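Local coordinates for protein purine nucleoside phosphorylase (Thermus thermophilus, PDB 1ODK) that probably catalyses the phosphate-dependent cleavage of purine nucleosides into free base and ribose 1-phosphate, as a hexamer of the phosphorylase superfamily, at residues V128-P131 against E132-R135; A177-M180 against E181-A184; G220-R223 against M224-A228. One frame throughout, in Å; residues are numbered along the deposited sequence.

Contact 1. Residues V128-P131 against E132-R135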
ATOM      1  N   VAL B 128     -14.416  16.208   3.206  1.00 10.73           N
ATOM      2  CA  VAL B 128     -15.761  16.773   3.225  1.00 12.49           C
ATOM      3  C   VAL B 128     -15.705  18.293   3.363  1.00  9.15           C
ATOM      4  O   VAL B 128     -14.769  18.847   3.932  1.00 11.14           O
ATOM      5  CB  VAL B 128     -16.620  16.200   4.389  1.00 11.90           C
ATOM      6  CG1 VAL B 128     -16.931  14.731   4.134  1.00 12.34           C
ATOM      7  CG2 VAL B 128     -15.893  16.369   5.714  1.00  9.80           C
ATOM      8  N   PRO B 129     -16.708  18.989   2.822  1.00 11.25           N
ATOM      9  CA  PRO B 129     -16.744  20.452   2.904  1.00  9.05           C
ATOM     10  C   PRO B 129     -17.086  20.891   4.326  1.00 11.17           C
ATOM     11  O   PRO B 129     -17.369  20.058   5.193  1.00 12.25           O
ATOM     12  CB  PRO B 129     -17.848  20.817   1.919  1.00  8.90           C
ATOM     13  CG  PRO B 129     -18.816  19.659   2.084  1.00  8.55           C
ATOM     14  CD  PRO B 129     -17.872  18.468   2.083  1.00  8.02           C
ATOM     15  N   ASP B 130     -17.034  22.194   4.574  1.00 11.44           N
ATOM     16  CA  ASP B 130     -17.415  22.708   5.882  1.00 12.78           C
ATOM     17  C   ASP B 130     -18.920  22.427   5.935  1.00 11.61           C
ATOM     18  O   ASP B 130     -19.624  22.646   4.952  1.00 11.75           O
ATOM     19  CB  ASP B 130     -17.173  24.212   5.958  1.00 11.98           C
ATOM     20  CG  ASP B 130     -17.814  24.826   7.174  1.00 16.96           C
ATOM     21  OD1 ASP B 130     -17.325  24.571   8.295  1.00 14.42           O
ATOM     22  OD2 ASP B 130     -18.819  25.545   7.006  1.00 15.77           O
ATOM     23  N   PRO B 131     -19.439  21.950   7.077  1.00 12.50           N
ATOM     24  CA  PRO B 131     -20.881  21.685   7.081  1.00 15.24           C
ATOM     25  C   PRO B 131     -21.798  22.869   6.771  1.00 12.64           C
ATOM     26  O   PRO B 131     -22.762  22.719   6.016  1.00 16.08           O
ATOM     27  CB  PRO B 131     -21.129  21.069   8.469  1.00 16.14           C
ATOM     28  CG  PRO B 131     -19.950  21.508   9.292  1.00 17.62           C
ATOM     29  CD  PRO B 131     -18.800  21.490   8.323  1.00 15.13           C
ATOM     30  N   GLU B 132     -21.496  24.040   7.325  1.00 15.03           N
ATOM     31  CA  GLU B 132     -22.325  25.220   7.081  1.00 19.08           C
ATOM     32  C   GLU B 132     -22.313  25.635   5.608  1.00 16.17           C
ATOM     33  O   GLU B 132     -23.361  25.933   5.032  1.00 15.33           O
ATOM     34  CB  GLU B 132     -21.862  26.390   7.954  1.00 22.34           C
ATOM     35  CG  GLU B 132     -22.119  26.218   9.448  1.00 29.17           C
ATOM     36  CD  GLU B 132     -23.600  26.108   9.789  1.00 38.03           C
ATOM     37  OE1 GLU B 132     -24.443  26.454   8.932  1.00 42.68           O
ATOM     38  OE2 GLU B 132     -23.921  25.689  10.922  1.00 40.88           O
ATOM     39  N   VAL B 133     -21.129  25.661   5.005  1.00 14.80           N
ATOM     40  CA  VAL B 133     -21.004  26.027   3.598  1.00 11.31           C
ATOM     41  C   VAL B 133     -21.795  25.042   2.747  1.00 13.33           C
ATOM     42  O   VAL B 133     -22.526  25.434   1.837  1.00 15.21           O
ATOM     43  CB  VAL B 133     -19.528  26.012   3.140  1.00 12.01           C
ATOM     44  CG1 VAL B 133     -19.444  26.275   1.637  1.00  8.74           C
ATOM     45  CG2 VAL B 133     -18.739  27.069   3.901  1.00 10.59           C
ATOM     46  N   PHE B 134     -21.634  23.757   3.051  1.00 12.55           N
ATOM     47  CA  PHE B 134     -22.328  22.692   2.336  1.00 10.13           C
ATOM     48  C   PHE B 134     -23.835  22.930   2.408  1.00 11.78           C
ATOM     49  O   PHE B 134     -24.532  22.889   1.399  1.00 13.37           O
ATOM     50  CB  PHE B 134     -21.973  21.343   2.972  1.00 11.83           C
ATOM     51  CG  PHE B 134     -22.790  20.198   2.465  1.00 11.80           C
ATOM     52  CD1 PHE B 134     -22.670  19.770   1.148  1.00 11.97           C
ATOM     53  CD2 PHE B 134     -23.681  19.538   3.308  1.00 12.86           C
ATOM     54  CE1 PHE B 134     -23.426  18.701   0.677  1.00 11.22           C
ATOM     55  CE2 PHE B 134     -24.441  18.465   2.843  1.00 11.02           C
ATOM     56  CZ  PHE B 134     -24.313  18.049   1.527  1.00 13.38           C
ATOM     57  N   ARG B 135     -24.318  23.192   3.616  1.00 14.39           N
ATOM     58  CA  ARG B 135     -25.734  23.445   3.857  1.00 16.34           C
ATOM     59  C   ARG B 135     -26.242  24.645   3.054  1.00 14.44           C
ATOM     60  O   ARG B 135     -27.317  24.597   2.461  1.00 14.61           O
ATOM     61  CB  ARG B 135     -25.951  23.694   5.347  1.00 16.55           C
ATOM     62  CG  ARG B 135     -27.397  23.744   5.781  1.00 23.33           C
ATOM     63  CD  ARG B 135     -27.468  24.092   7.254  1.00 24.20           C
ATOM     64  NE  ARG B 135     -28.616  23.480   7.903  1.00 35.90           N
ATOM     65  CZ  ARG B 135     -28.872  23.575   9.203  1.00 36.56           C
ATOM     66  NH1 ARG B 135     -28.061  24.268   9.993  1.00 36.22           N
ATOM     67  NH2 ARG B 135     -29.930  22.965   9.712  1.00 41.07           N
TER

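Contact 2. Residues A177-M180 against E181-A184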
ATOM      1  N   ALA B 177     -19.669  12.114 -10.216  1.00 13.10           N
ATOM      2  CA  ALA B 177     -18.836  12.639 -11.288  1.00 11.50           C
ATOM      3  C   ALA B 177     -17.391  12.764 -10.825  1.00 12.03           C
ATOM      4  O   ALA B 177     -17.098  12.631  -9.634  1.00  9.59           O
ATOM      5  CB  ALA B 177     -19.366  14.009 -11.724  1.00 11.79           C
ATOM      6  N   PHE B 178     -16.499  13.024 -11.777  1.00 10.96           N
ATOM      7  CA  PHE B 178     -15.078  13.183 -11.502  1.00  9.93           C
ATOM      8  C   PHE B 178     -14.614  14.610 -11.770  1.00 10.94           C
ATOM      9  O   PHE B 178     -15.021  15.234 -12.745  1.00 12.39           O
ATOM     10  CB  PHE B 178     -14.237  12.252 -12.388  1.00  9.86           C
ATOM     11  CG  PHE B 178     -14.337  10.804 -12.025  1.00 10.58           C
ATOM     12  CD1 PHE B 178     -15.505  10.090 -12.270  1.00 12.28           C
ATOM     13  CD2 PHE B 178     -13.262  10.155 -11.429  1.00 10.95           C
ATOM     14  CE1 PHE B 178     -15.604   8.743 -11.925  1.00 15.70           C
ATOM     15  CE2 PHE B 178     -13.348   8.807 -11.079  1.00 15.16           C
ATOM     16  CZ  PHE B 178     -14.523   8.102 -11.328  1.00 13.00           C
ATOM     17  N   GLU B 179     -13.762  15.121 -10.891  1.00 10.43           N
ATOM     18  CA  GLU B 179     -13.192  16.450 -11.069  1.00 12.65           C
ATOM     19  C   GLU B 179     -11.761  16.340 -10.540  1.00 12.28           C
ATOM     20  O   GLU B 179     -11.297  15.225 -10.286  1.00 12.96           O
ATOM     21  CB  GLU B 179     -14.032  17.525 -10.360  1.00  8.68           C
ATOM     22  CG  GLU B 179     -14.437  17.214  -8.943  1.00 16.08           C
ATOM     23  CD  GLU B 179     -13.340  17.520  -7.962  1.00 16.12           C
ATOM     24  OE1 GLU B 179     -12.987  18.710  -7.821  1.00 18.54           O
ATOM     25  OE2 GLU B 179     -12.831  16.571  -7.339  1.00 20.14           O
ATOM     26  N   MET B 180     -11.050  17.446 -10.363  1.00  9.93           N
ATOM     27  CA  MET B 180      -9.653  17.321  -9.944  1.00 12.75           C
ATOM     28  C   MET B 180      -9.163  18.296  -8.877  1.00 13.88           C
ATOM     29  O   MET B 180      -7.975  18.623  -8.848  1.00 14.03           O
ATOM     30  CB  MET B 180      -8.758  17.462 -11.186  1.00 10.72           C
ATOM     31  CG  MET B 180      -9.092  16.488 -12.323  1.00 12.13           C
ATOM     32  SD  MET B 180      -8.207  16.854 -13.872  1.00 13.75           S
ATOM     33  CE  MET B 180      -6.530  16.456 -13.373  1.00 10.80           C
ATOM     34  N   GLU B 181     -10.040  18.750  -7.991  1.00 12.74           N
ATOM     35  CA  GLU B 181      -9.599  19.718  -6.992  1.00 10.49           C
ATOM     36  C   GLU B 181     -10.226  19.617  -5.605  1.00  9.11           C
ATOM     37  O   GLU B 181      -9.581  19.925  -4.600  1.00  9.97           O
ATOM     38  CB  GLU B 181      -9.840  21.139  -7.521  1.00 11.73           C
ATOM     39  CG  GLU B 181      -8.998  21.543  -8.732  1.00 15.42           C
ATOM     40  CD  GLU B 181      -9.526  21.024 -10.062  1.00 17.62           C
ATOM     41  OE1 GLU B 181      -8.796  21.166 -11.065  1.00 15.61           O
ATOM     42  OE2 GLU B 181     -10.658  20.488 -10.120  1.00 14.65           O
ATOM     43  N   ALA B 182     -11.481  19.189  -5.555  1.00 11.06           N
ATOM     44  CA  ALA B 182     -12.232  19.115  -4.306  1.00  9.00           C
ATOM     45  C   ALA B 182     -11.581  18.466  -3.087  1.00 11.69           C
ATOM     46  O   ALA B 182     -11.586  19.047  -2.002  1.00 10.87           O
ATOM     47  CB  ALA B 182     -13.591  18.465  -4.569  1.00 11.52           C
ATOM     48  N   SER B 183     -11.041  17.263  -3.243  1.00  9.29           N
ATOM     49  CA  SER B 183     -10.429  16.576  -2.110  1.00  9.88           C
ATOM     50  C   SER B 183      -9.405  17.430  -1.348  1.00 11.28           C
ATOM     51  O   SER B 183      -9.463  17.524  -0.118  1.00 12.36           O
ATOM     52  CB  SER B 183      -9.772  15.273  -2.582  1.00 10.90           C
ATOM     53  OG  SER B 183      -8.708  15.549  -3.471  1.00  7.89           O
ATOM     54  N   ALA B 184      -8.485  18.065  -2.070  1.00  9.75           N
ATOM     55  CA  ALA B 184      -7.452  18.889  -1.431  1.00 10.33           C
ATOM     56  C   ALA B 184      -8.031  20.120  -0.738  1.00  9.37           C
ATOM     57  O   ALA B 184      -7.597  20.496   0.352  1.00  9.92           O
ATOM     58  CB  ALA B 184      -6.394  19.318  -2.467  1.00  9.06           C
TER

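Contact 3. Residues G220-R223 against M224-A228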
ATOM      1  N   GLY B 220     -24.839  26.285 -17.380  1.00 19.66           N
ATOM      2  CA  GLY B 220     -24.594  25.521 -16.169  1.00 19.93           C
ATOM      3  C   GLY B 220     -23.614  26.281 -15.297  1.00 16.41           C
ATOM      4  O   GLY B 220     -23.761  26.349 -14.078  1.00 18.98           O
ATOM      5  N   VAL B 221     -22.603  26.859 -15.932  1.00 16.53           N
ATOM      6  CA  VAL B 221     -21.601  27.643 -15.221  1.00 16.28           C
ATOM      7  C   VAL B 221     -22.235  28.870 -14.560  1.00 17.03           C
ATOM      8  O   VAL B 221     -21.918  29.212 -13.416  1.00 15.58           O
ATOM      9  CB  VAL B 221     -20.488  28.112 -16.181  1.00 18.19           C
ATOM     10  CG1 VAL B 221     -19.602  29.151 -15.492  1.00 14.30           C
ATOM     11  CG2 VAL B 221     -19.659  26.907 -16.636  1.00 19.10           C
ATOM     12  N   ARG B 222     -23.129  29.540 -15.278  1.00 17.98           N
ATOM     13  CA  ARG B 222     -23.782  30.723 -14.723  1.00 17.02           C
ATOM     14  C   ARG B 222     -24.601  30.360 -13.487  1.00 15.05           C
ATOM     15  O   ARG B 222     -24.556  31.062 -12.475  1.00 16.63           O
ATOM     16  CB  ARG B 222     -24.701  31.374 -15.762  1.00 18.42           C
ATOM     17  CG  ARG B 222     -25.284  32.716 -15.309  1.00 17.44           C
ATOM     18  CD  ARG B 222     -26.477  33.118 -16.168  1.00 23.78           C
ATOM     19  NE  ARG B 222     -27.611  32.215 -15.980  1.00 26.54           N
ATOM     20  CZ  ARG B 222     -28.325  32.127 -14.860  1.00 25.61           C
ATOM     21  NH1 ARG B 222     -28.033  32.892 -13.817  1.00 26.81           N
ATOM     22  NH2 ARG B 222     -29.330  31.266 -14.779  1.00 28.17           N
ATOM     23  N   ARG B 223     -25.347  29.262 -13.574  1.00 15.00           N
ATOM     24  CA  ARG B 223     -26.184  28.811 -12.464  1.00 15.39           C
ATOM     25  C   ARG B 223     -25.344  28.466 -11.241  1.00 16.51           C
ATOM     26  O   ARG B 223     -25.677  28.829 -10.111  1.00 14.10           O
ATOM     27  CB  ARG B 223     -26.987  27.581 -12.883  1.00 19.94           C
ATOM     28  CG  ARG B 223     -27.942  27.814 -14.042  1.00 23.02           C
ATOM     29  CD  ARG B 223     -28.556  26.500 -14.507  1.00 25.27           C
ATOM     30  NE  ARG B 223     -29.592  26.712 -15.513  1.00 27.62           N
ATOM     31  CZ  ARG B 223     -30.317  25.740 -16.052  1.00 28.34           C
ATOM     32  NH1 ARG B 223     -30.118  24.481 -15.682  1.00 30.11           N
ATOM     33  NH2 ARG B 223     -31.244  26.027 -16.957  1.00 31.52           N
ATOM     34  N   MET B 224     -24.252  27.749 -11.479  1.00 14.65           N
ATOM     35  CA  MET B 224     -23.354  27.343 -10.410  1.00 15.01           C
ATOM     36  C   MET B 224     -22.739  28.543  -9.673  1.00 13.04           C
ATOM     37  O   MET B 224     -22.652  28.550  -8.442  1.00 10.38           O
ATOM     38  CB  MET B 224     -22.272  26.436 -11.007  1.00 14.11           C
ATOM     39  CG  MET B 224     -20.918  26.510 -10.359  1.00 17.43           C
ATOM     40  SD  MET B 224     -19.821  25.372 -11.204  1.00 17.70           S
ATOM     41  CE  MET B 224     -19.180  26.379 -12.530  1.00 16.59           C
ATOM     42  N   VAL B 225     -22.318  29.558 -10.425  1.00 11.08           N
ATOM     43  CA  VAL B 225     -21.718  30.752  -9.831  1.00 10.83           C
ATOM     44  C   VAL B 225     -22.737  31.544  -9.008  1.00 13.42           C
ATOM     45  O   VAL B 225     -22.427  32.030  -7.919  1.00 14.60           O
ATOM     46  CB  VAL B 225     -21.116  31.668 -10.926  1.00 11.56           C
ATOM     47  CG1 VAL B 225     -20.623  32.979 -10.311  1.00 12.76           C
ATOM     48  CG2 VAL B 225     -19.958  30.945 -11.618  1.00 12.17           C
ATOM     49  N   GLU B 226     -23.952  31.675  -9.533  1.00 14.88           N
ATOM     50  CA  GLU B 226     -25.006  32.392  -8.824  1.00 16.61           C
ATOM     51  C   GLU B 226     -25.277  31.693  -7.490  1.00 17.76           C
ATOM     52  O   GLU B 226     -25.437  32.344  -6.453  1.00 14.95           O
ATOM     53  CB  GLU B 226     -26.287  32.419  -9.660  1.00 21.31           C
ATOM     54  CG  GLU B 226     -27.433  33.180  -9.006  1.00 26.51           C
ATOM     55  CD  GLU B 226     -28.700  33.171  -9.844  1.00 29.47           C
ATOM     56  OE1 GLU B 226     -29.665  33.867  -9.462  1.00 32.46           O
ATOM     57  OE2 GLU B 226     -28.734  32.469 -10.877  1.00 27.85           O
ATOM     58  N   VAL B 227     -25.334  30.364  -7.515  1.00 15.22           N
ATOM     59  CA  VAL B 227     -25.577  29.608  -6.289  1.00 14.07           C
ATOM     60  C   VAL B 227     -24.443  29.843  -5.298  1.00 15.99           C
ATOM     61  O   VAL B 227     -24.680  30.108  -4.118  1.00 16.32           O
ATOM     62  CB  VAL B 227     -25.694  28.089  -6.570  1.00 13.49           C
ATOM     63  CG1 VAL B 227     -25.682  27.313  -5.261  1.00 15.13           C
ATOM     64  CG2 VAL B 227     -26.988  27.798  -7.324  1.00 16.18           C
ATOM     65  N   ALA B 228     -23.208  29.759  -5.781  1.00 13.85           N
ATOM     66  CA  ALA B 228     -22.045  29.949  -4.921  1.00 14.00           C
ATOM     67  C   ALA B 228     -21.983  31.349  -4.306  1.00 10.34           C
ATOM     68  O   ALA B 228     -21.708  31.492  -3.117  1.00 12.28           O
ATOM     69  CB  ALA B 228     -20.762  29.659  -5.702  1.00 11.23           C
TER

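Contact 1. Residues V128-P131 against E132-R135
Asp130 engages the first turn of helix 131-144 with two of its oxygens. Its carboxylate OD2 accepts from Val133 N at 3.1 Å on the anti side, in a fairly straight bond (159° at the hydrogen), with the N-H somewhat out of the carboxylate plane. The main-chain O of Asp130 accepts from Phe134 N at 3.0 Å, almost in line with the carbonyl. Pro131 O receives Arg135 N at 2.9 Å, the next bond of the same turn. Because the CG of Asp130 stands opposite its backbone N (chi1 168°), the carboxylate reaches over the turn, where OD2 also touches Val133 CG2 at 3.5 Å. An alanine here removes OD2, and Val133 N would probably be left without a capping partner, leaving the helix start less firmly closed. Farther out, the Pro129 ring packs obliquely against the root of Phe134, its CG 3.7 Å from Phe134 CB and 4.0 Å from Phe134 CD1. The ring of Phe134 then extends to Phe134 of a second subunit, while the guanidinium of Arg135 forms a salt bridge with Glu142 and a cation-pi contact with Trp138, both of the second subunit. On the loop side, Pro129 O bonds to Arg190 of the same chain and to Gln107 of the second subunit. An aspartate N-cap followed by proline at the first helical position, with an apolar pair joining the residue before the cap to the fourth of the helix, is a capped helix start closed by a hydrophobic staple, here set at a subunit interface.

Contact 2. Residues A177-M180 against E181-A184
Glu179 OE1 is held by two successive backbone N-H groups across the turn from strand 175-179 into helix 182-192. The shorter of these hydrogen bonds comes from Ala182 N, at 2.8 Å and nearly straight (167°), and uses the syn lone pair of OE1. Glu181 N reaches the same oxygen at 3.0 Å, but from above the carboxylate plane. Reaching both donors requires a folded side chain: the CG of Glu179 sits between its own N and carbonyl carbon (chi1 47°), and a bend at chi2 then turns the carboxylate back over the start of the helix. The third polar link is weaker: Glu181, the N-cap residue, curls back along the chain so that its OE2 accepts from Met180 N in a weak, strongly bent bond at 3.1 Å.

Electrostatically the two glutamates are close, with Glu179 OE1 only 3.7 Å from Glu181 OE2. Arg87 pairs with both, through NE to Glu179 OE1 and through NH2 to Glu181 OE2. Ser155 bonds Glu179 OE2, and Gly66 N bonds Glu181 OE1.

In packing, the Ala182 methyl lies against the carboxylate oxygens of Glu179, its CB 3.3 Å from OE1. The Met180 side chain leaves its CA on the side away from the following turn and packs on Phe159 and on Pro68 of a third subunit.

In hexameric relatives a Glu-Met-Glu segment in this place borders the ribose site, and the setting here is consistent with that. Chemically, two buried carboxylates share an arginine, which probably offsets their mutual repulsion; backbone N-H groups and the Ser155 hydroxyl orient that of Glu179, so the strand end and the helix start are probably held in a set relation.

Contact 3. Residues G220-R223 against M224-A228
Glu226 OE2 is gripped by Arg222 NH1, at 3.1 Å in a salt bridge one helical turn apart, and by the hydroxyl of Tyr146. The two side chains run side by side in the same direction. NH1 meets the oxygen from above the carboxylate plane, near the edge of the guanidinium, and the two flat groups are turned 60° to each other. A bend at chi3 (67°) folds the guanidinium of Arg222 toward Glu226, whose own chain is extended. NH2 of Arg222 bonds Tyr146 as well and forms a salt bridge with Glu219, which also pairs with Arg223 NE.

Alongside this cluster runs regular helical bonding, such as Met224 N to Gly220 O at 3.0 Å and Val227 N to Arg223 O at 3.0 Å. On another flank the methyl of Met224 lies beside Val221, with CE 4.1 Å from CG1 and 3.8 Å from CA of that valine.

Arg222, Arg223 and Glu226 stay partly exposed, while the apolar side chains are buried: Val221 and Val225 face helix 23-33, Met224 and Ala228 pack on strand 84-93, Met224 and Val227 meet strand 195-205, and Val227 with Glu226 touches helix 131-144.

How the contacts relate
From the N terminus the three contacts come in series, none nesting within or crossing another. Contact 1 closes the loop that enters helix 131-144, contact 2 closes the turn from strand 175-179 into helix 182-192, and contact 3 lies wholly within helix 214-233 near the C terminus. Their centres are 15 to 17 Å apart, and their nearest atoms stay about 6 to 10 Å from one another. The ties are indirect: the loop of contact 1 packs on helix 182-192, which contact 2 begins, and contact 3 rests on helix 131-144, which contact 1 begins. Strand 195-205 touches contacts 1 and 3; strand 84-93 pairs with strand 175-179 of contact 2 and packs against contact 3.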